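Local coordinates for protein haloacid delahogenase-like family hydrolase (Xanthomonas campestris pv. campestris, PDB 2PKE) that probably acts as a magnesium-dependent phosphatase of the haloacid dehalogenase-like superfamily, at residues L107-R118 with H140-L150. Residues are numbered along the deposited sequence; the frame is centred on the assembly and turned at random.
Sequences LQHPVEVIAGVR and HQEQKIEQSGL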
ATOM      1  N   LEU A 107      -2.583 -10.706 -10.228  1.00 23.72           N
ATOM      2  CA  LEU A 107      -2.135 -10.480  -8.863  1.00 24.28           C
ATOM      3  C   LEU A 107      -1.130 -11.487  -8.346  1.00 28.10           C
ATOM      4  O   LEU A 107      -0.491 -11.235  -7.351  1.00 33.87           O
ATOM      5  CB  LEU A 107      -3.330 -10.400  -7.913  1.00 23.77           C
ATOM      6  CG  LEU A 107      -4.085  -9.074  -7.923  1.00 23.34           C
ATOM      7  CD1 LEU A 107      -5.427  -9.251  -7.198  1.00 27.81           C
ATOM      8  CD2 LEU A 107      -3.292  -7.919  -7.279  1.00 25.10           C
ATOM      9  N   GLN A 108      -1.015 -12.636  -8.985  1.00 32.99           N
ATOM     10  CA  GLN A 108       0.007 -13.621  -8.655  1.00 34.69           C
ATOM     11  C   GLN A 108       0.843 -13.902  -9.890  1.00 33.16           C
ATOM     12  O   GLN A 108       1.278 -15.027 -10.088  1.00 32.13           O
ATOM     13  CB  GLN A 108      -0.607 -14.932  -8.227  1.00 34.55           C
ATOM     14  CG  GLN A 108      -1.854 -14.864  -7.442  1.00 43.32           C
ATOM     15  CD  GLN A 108      -2.519 -16.222  -7.424  1.00 53.05           C
ATOM     16  OE1 GLN A 108      -3.693 -16.381  -7.789  1.00 54.47           O
ATOM     17  NE2 GLN A 108      -1.747 -17.235  -7.041  1.00 61.87           N
ATOM     18  N   HIS A 109       1.065 -12.901 -10.733  1.00 33.08           N
ATOM     19  CA  HIS A 109       1.760 -13.190 -11.987  1.00 32.78           C
ATOM     20  C   HIS A 109       3.184 -13.593 -11.656  1.00 31.89           C
ATOM     21  O   HIS A 109       3.757 -13.104 -10.678  1.00 30.44           O
ATOM     22  CB  HIS A 109       1.660 -12.075 -13.068  1.00 32.47           C
ATOM     23  CG  HIS A 109       2.483 -10.838 -12.824  1.00 34.06           C
ATOM     24  ND1 HIS A 109       3.866 -10.837 -12.780  1.00 32.27           N
ATOM     25  CD2 HIS A 109       2.104  -9.541 -12.700  1.00 27.46           C
ATOM     26  CE1 HIS A 109       4.295  -9.596 -12.593  1.00 36.00           C
ATOM     27  NE2 HIS A 109       3.245  -8.790 -12.550  1.00 35.33           N
ATOM     28  N   PRO A 110       3.732 -14.533 -12.446  1.00 32.02           N
ATOM     29  CA  PRO A 110       5.131 -14.918 -12.232  1.00 33.66           C
ATOM     30  C   PRO A 110       6.018 -13.674 -12.302  1.00 32.45           C
ATOM     31  O   PRO A 110       5.797 -12.815 -13.158  1.00 34.07           O
ATOM     32  CB  PRO A 110       5.440 -15.877 -13.404  1.00 32.94           C
ATOM     33  CG  PRO A 110       4.079 -16.201 -14.078  1.00 34.29           C
ATOM     34  CD  PRO A 110       3.068 -15.215 -13.584  1.00 31.57           C
ATOM     35  N   VAL A 111       6.997 -13.578 -11.406  1.00 33.21           N
ATOM     36  CA  VAL A 111       7.967 -12.482 -11.413  1.00 32.68           C
ATOM     37  C   VAL A 111       9.302 -12.989 -11.948  1.00 31.95           C
ATOM     38  O   VAL A 111      10.063 -13.729 -11.287  1.00 33.91           O
ATOM     39  CB  VAL A 111       8.128 -11.844 -10.004  1.00 31.72           C
ATOM     40  CG1 VAL A 111       9.100 -10.710 -10.050  1.00 35.84           C
ATOM     41  CG2 VAL A 111       6.780 -11.358  -9.498  1.00 34.38           C
ATOM     42  N   GLU A 112       9.587 -12.584 -13.173  1.00 31.79           N
ATOM     43  CA  GLU A 112      10.783 -13.004 -13.864  1.00 31.93           C
ATOM     44  C   GLU A 112      11.694 -11.798 -14.008  1.00 29.18           C
ATOM     45  O   GLU A 112      11.383 -10.850 -14.735  1.00 27.02           O
ATOM     46  CB  GLU A 112      10.403 -13.554 -15.227  1.00 31.37           C
ATOM     47  CG  GLU A 112      11.592 -13.738 -16.176  1.00 41.07           C
ATOM     48  CD  GLU A 112      11.174 -14.253 -17.554  1.00 39.41           C
ATOM     49  OE1 GLU A 112       9.968 -14.580 -17.745  1.00 47.25           O
ATOM     50  OE2 GLU A 112      12.060 -14.324 -18.434  1.00 45.74           O
ATOM     51  N   VAL A 113      12.823 -11.849 -13.311  1.00 24.48           N
ATOM     52  CA  VAL A 113      13.789 -10.797 -13.360  1.00 25.96           C
ATOM     53  C   VAL A 113      14.382 -10.699 -14.774  1.00 25.78           C
ATOM     54  O   VAL A 113      14.552 -11.689 -15.473  1.00 24.61           O
ATOM     55  CB  VAL A 113      14.845 -10.959 -12.216  1.00 24.66           C
ATOM     56  CG1 VAL A 113      16.030  -9.925 -12.329  1.00 22.41           C
ATOM     57  CG2 VAL A 113      14.153 -10.837 -10.889  1.00 29.17           C
ATOM     58  N   ILE A 114      14.637  -9.478 -15.213  1.00 25.12           N
ATOM     59  CA  ILE A 114      15.138  -9.234 -16.564  1.00 23.46           C
ATOM     60  C   ILE A 114      16.623  -9.599 -16.643  1.00 23.58           C
ATOM     61  O   ILE A 114      17.365  -9.436 -15.674  1.00 22.31           O
ATOM     62  CB  ILE A 114      14.869  -7.755 -16.952  1.00 23.85           C
ATOM     63  CG1 ILE A 114      13.387  -7.616 -17.333  1.00 22.66           C
ATOM     64  CG2 ILE A 114      15.841  -7.306 -18.033  1.00 19.82           C
ATOM     65  CD1 ILE A 114      12.846  -6.204 -17.296  1.00 23.82           C
ATOM     66  N   ALA A 115      17.049 -10.113 -17.798  1.00 23.19           N
ATOM     67  CA  ALA A 115      18.443 -10.488 -18.005  1.00 25.47           C
ATOM     68  C   ALA A 115      19.405  -9.373 -17.636  1.00 27.06           C
ATOM     69  O   ALA A 115      19.268  -8.251 -18.126  1.00 28.26           O
ATOM     70  CB  ALA A 115      18.680 -10.907 -19.475  1.00 26.58           C
ATOM     71  N   GLY A 116      20.359  -9.698 -16.758  1.00 25.69           N
ATOM     72  CA  GLY A 116      21.441  -8.800 -16.371  1.00 24.29           C
ATOM     73  C   GLY A 116      21.174  -7.897 -15.189  1.00 23.87           C
ATOM     74  O   GLY A 116      22.083  -7.214 -14.700  1.00 21.96           O
ATOM     75  N   VAL A 117      19.935  -7.904 -14.705  1.00 21.48           N
ATOM     76  CA  VAL A 117      19.524  -6.982 -13.655  1.00 20.56           C
ATOM     77  C   VAL A 117      20.246  -7.250 -12.349  1.00 19.41           C
ATOM     78  O   VAL A 117      20.838  -6.354 -11.776  1.00 19.98           O
ATOM     79  CB  VAL A 117      18.006  -6.971 -13.491  1.00 22.61           C
ATOM     80  CG1 VAL A 117      17.575  -6.365 -12.159  1.00 19.86           C
ATOM     81  CG2 VAL A 117      17.379  -6.219 -14.672  1.00 20.71           C
ATOM     82  N   ARG A 118      20.277  -8.502 -11.904  1.00 17.32           N
ATOM     83  CA  ARG A 118      20.875  -8.802 -10.613  1.00 21.40           C
ATOM     84  C   ARG A 118      22.322  -8.397 -10.583  1.00 21.89           C
ATOM     85  O   ARG A 118      22.804  -7.862  -9.553  1.00 21.29           O
ATOM     86  CB  ARG A 118      20.708 -10.299 -10.267  1.00 23.70           C
ATOM     87  CG  ARG A 118      21.217 -10.674  -8.909  1.00 24.10           C
ATOM     88  CD  ARG A 118      20.890 -12.090  -8.446  1.00 26.00           C
ATOM     89  NE  ARG A 118      21.536 -12.055  -7.175  1.00 22.79           N
ATOM     90  CZ  ARG A 118      20.959 -11.819  -6.016  1.00 24.46           C
ATOM     91  NH1 ARG A 118      19.646 -11.870  -5.839  1.00 23.57           N
ATOM     92  NH2 ARG A 118      21.745 -11.673  -4.983  1.00 22.50           N
ATOM     93  N   HIS A 140       1.123  -6.118  -3.327  1.00 18.29           N
ATOM     94  CA  HIS A 140       1.571  -6.774  -4.539  1.00 22.28           C
ATOM     95  C   HIS A 140       3.037  -6.463  -4.869  1.00 22.02           C
ATOM     96  O   HIS A 140       3.795  -7.367  -5.242  1.00 22.37           O
ATOM     97  CB  HIS A 140       0.648  -6.421  -5.680  1.00 18.13           C
ATOM     98  CG  HIS A 140       0.852  -7.256  -6.905  1.00 24.72           C
ATOM     99  ND1 HIS A 140       0.331  -6.905  -8.131  1.00 23.88           N
ATOM    100  CD2 HIS A 140       1.479  -8.442  -7.089  1.00 22.66           C
ATOM    101  CE1 HIS A 140       0.650  -7.825  -9.022  1.00 26.22           C
ATOM    102  NE2 HIS A 140       1.334  -8.778  -8.411  1.00 19.86           N
ATOM    103  N   GLN A 141       3.428  -5.203  -4.742  1.00 20.55           N
ATOM    104  CA  GLN A 141       4.843  -4.794  -4.979  1.00 20.47           C
ATOM    105  C   GLN A 141       5.790  -5.472  -3.982  1.00 21.57           C
ATOM    106  O   GLN A 141       6.863  -5.964  -4.345  1.00 18.49           O
ATOM    107  CB  GLN A 141       5.006  -3.251  -4.958  1.00 22.60           C
ATOM    108  CG  GLN A 141       4.274  -2.536  -6.094  1.00 24.67           C
ATOM    109  CD  GLN A 141       4.862  -2.864  -7.412  1.00 28.86           C
ATOM    110  OE1 GLN A 141       6.053  -3.143  -7.503  1.00 27.12           O
ATOM    111  NE2 GLN A 141       4.049  -2.815  -8.463  1.00 22.00           N
ATOM    112  N   GLU A 142       5.363  -5.579  -2.727  1.00 22.99           N
ATOM    113  CA  GLU A 142       6.168  -6.299  -1.739  1.00 22.82           C
ATOM    114  C   GLU A 142       6.331  -7.777  -2.102  1.00 23.11           C
ATOM    115  O   GLU A 142       7.412  -8.348  -1.990  1.00 20.17           O
ATOM    116  CB  GLU A 142       5.546  -6.175  -0.375  1.00 25.15           C
ATOM    117  CG  GLU A 142       5.888  -4.879   0.316  1.00 26.22           C
ATOM    118  CD  GLU A 142       5.235  -4.822   1.682  1.00 31.67           C
ATOM    119  OE1 GLU A 142       4.394  -5.694   1.974  1.00 35.49           O
ATOM    120  OE2 GLU A 142       5.547  -3.900   2.445  1.00 39.70           O
ATOM    121  N   GLN A 143       5.255  -8.387  -2.598  1.00 22.71           N
ATOM    122  CA  GLN A 143       5.318  -9.777  -3.014  1.00 25.08           C
ATOM    123  C   GLN A 143       6.193  -9.960  -4.262  1.00 22.21           C
ATOM    124  O   GLN A 143       6.919 -10.948  -4.361  1.00 20.03           O
ATOM    125  CB  GLN A 143       3.920 -10.372  -3.150  1.00 23.41           C
ATOM    126  CG  GLN A 143       3.217 -10.693  -1.781  1.00 37.23           C
ATOM    127  CD  GLN A 143       4.137 -11.343  -0.697  1.00 48.25           C
ATOM    128  OE1 GLN A 143       4.125 -10.932   0.466  1.00 53.73           O
ATOM    129  NE2 GLN A 143       4.938 -12.339  -1.089  1.00 47.52           N
ATOM    130  N   LYS A 144       6.189  -9.006  -5.175  1.00 20.62           N
ATOM    131  CA  LYS A 144       6.999  -9.089  -6.391  1.00 22.12           C
ATOM    132  C   LYS A 144       8.481  -9.058  -6.038  1.00 22.29           C
ATOM    133  O   LYS A 144       9.215  -9.909  -6.509  1.00 20.04           O
ATOM    134  CB  LYS A 144       6.646  -8.006  -7.415  1.00 22.40           C
ATOM    135  CG  LYS A 144       5.209  -8.102  -8.048  1.00 20.09           C
ATOM    136  CD  LYS A 144       5.144  -7.283  -9.361  1.00 24.82           C
ATOM    137  CE  LYS A 144       3.877  -6.522  -9.630  1.00 29.17           C
ATOM    138  NZ  LYS A 144       3.656  -6.264 -11.130  1.00 29.98           N
ATOM    139  N   ILE A 145       8.896  -8.138  -5.169  1.00 19.59           N
ATOM    140  CA  ILE A 145      10.300  -8.134  -4.753  1.00 24.24           C
ATOM    141  C   ILE A 145      10.705  -9.468  -4.095  1.00 24.69           C
ATOM    142  O   ILE A 145      11.798  -9.941  -4.310  1.00 24.85           O
ATOM    143  CB  ILE A 145      10.678  -6.863  -3.932  1.00 27.96           C
ATOM    144  CG1 ILE A 145      12.175  -6.834  -3.622  1.00 27.38           C
ATOM    145  CG2 ILE A 145       9.888  -6.740  -2.646  1.00 31.56           C
ATOM    146  CD1 ILE A 145      13.070  -6.728  -4.881  1.00 25.93           C
ATOM    147  N   GLU A 146       9.834 -10.081  -3.317  1.00 27.41           N
ATOM    148  CA  GLU A 146      10.156 -11.387  -2.688  1.00 29.79           C
ATOM    149  C   GLU A 146      10.188 -12.515  -3.739  1.00 29.81           C
ATOM    150  O   GLU A 146      11.152 -13.252  -3.790  1.00 32.36           O
ATOM    151  CB  GLU A 146       9.207 -11.649  -1.501  1.00 31.62           C
ATOM    152  CG  GLU A 146       9.604 -12.830  -0.499  1.00 37.27           C
ATOM    153  CD  GLU A 146      10.931 -12.631   0.346  1.00 52.94           C
ATOM    154  OE1 GLU A 146      11.240 -11.494   0.803  1.00 57.06           O
ATOM    155  OE2 GLU A 146      11.656 -13.642   0.560  1.00 53.03           O
ATOM    156  N   GLN A 147       9.194 -12.592  -4.624  1.00 26.77           N
ATOM    157  CA  GLN A 147       9.158 -13.567  -5.725  1.00 31.82           C
ATOM    158  C   GLN A 147      10.361 -13.441  -6.647  1.00 28.79           C
ATOM    159  O   GLN A 147      10.705 -14.394  -7.330  1.00 31.00           O
ATOM    160  CB  GLN A 147       7.915 -13.377  -6.639  1.00 29.77           C
ATOM    161  CG  GLN A 147       6.494 -13.611  -6.056  1.00 36.96           C
ATOM    162  CD  GLN A 147       5.340 -13.215  -7.043  1.00 38.69           C
ATOM    163  OE1 GLN A 147       4.716 -12.136  -6.916  1.00 47.09           O
ATOM    164  NE2 GLN A 147       5.075 -14.089  -8.030  1.00 49.68           N
ATOM    165  N   SER A 148      10.943 -12.246  -6.728  1.00 27.85           N
ATOM    166  CA  SER A 148      11.955 -11.917  -7.731  1.00 25.44           C
ATOM    167  C   SER A 148      13.272 -12.561  -7.432  1.00 23.31           C
ATOM    168  O   SER A 148      14.035 -12.799  -8.345  1.00 25.70           O
ATOM    169  CB  SER A 148      12.189 -10.390  -7.879  1.00 25.73           C
ATOM    170  OG  SER A 148      12.801  -9.836  -6.724  1.00 20.59           O
ATOM    171  N   GLY A 149      13.548 -12.788  -6.151  1.00 21.91           N
ATOM    172  CA  GLY A 149      14.867 -13.188  -5.677  1.00 20.86           C
ATOM    173  C   GLY A 149      15.804 -12.040  -5.355  1.00 21.47           C
ATOM    174  O   GLY A 149      16.848 -12.242  -4.743  1.00 19.79           O
ATOM    175  N   LEU A 150      15.417 -10.810  -5.701  1.00 20.53           N
ATOM    176  CA  LEU A 150      16.254  -9.630  -5.460  1.00 21.42           C
ATOM    177  C   LEU A 150      16.112  -8.980  -4.069  1.00 21.17           C
ATOM    178  O   LEU A 150      16.702  -7.959  -3.842  1.00 22.33           O
ATOM    179  CB  LEU A 150      15.940  -8.542  -6.518  1.00 22.34           C
ATOM    180  CG  LEU A 150      16.099  -8.895  -8.013  1.00 24.29           C
ATOM    181  CD1 LEU A 150      15.502  -7.803  -8.831  1.00 19.06           C
ATOM    182  CD2 LEU A 150      17.559  -9.084  -8.400  1.00 25.66           C
TER
HETATM  183  O   HOH W   1       1.796 -11.945  -5.641  1.00 36.04           O
HETATM  184  O   HOH W   2       2.978 -11.063  -9.034  1.00 27.20           O
HETATM  185  O   HOH W   3      12.319 -14.532 -10.383  1.00 33.13           O
HETATM  186  O   HOH W   4       7.112 -15.826  -9.874  1.00 38.04           O
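The H140 ring is held between CA of L107, which makes a CH-pi contact over one face (4.2 Å to the ring centroid), and CE of K144 over the other. At its edge lie CD2 of H109 and a water. This edge is turned toward the face of the H109 imidazole in an offset edge-to-face pair, with the planes at 72°; the same water sits above the centre of the H109 ring. NZ of K144 arrives at the edge of H109 and donates to NE2 (2.9 Å), somewhat tilted from the ring plane, while ND1 donates to the carbonyl O of P110 (2.8 Å). Both ring nitrogens are thus engaged, which fixes the ring's rotation. K144 also forms a salt bridge with D21, a magnesium ligand, so K144 is second-shell and H109 lies one step further out. In the HAD fold, 108-116 is the return connection from the helical cap to the Rossmann-like core, and here it runs along helix 138-148. Q147, extended beyond CG (chi2 173°), reaches across V111 so that NE2 bonds to the carbonyl O of H109 (3.1 Å) from above the carbonyl plane. V111 wedges CG2 against this amide and CG1 against CB of S148 (3.8 Å). Past the helix end, G149 takes positive phi, and OG of S148 accepts from N of L150 (3.0 Å) in an ST turn. The L150 side chain meets V113 tip to tip, CD1 to CG2 at 3.9 Å, while the aliphatic part of R118 slides past it and the guanidinium forms a salt bridge with D152.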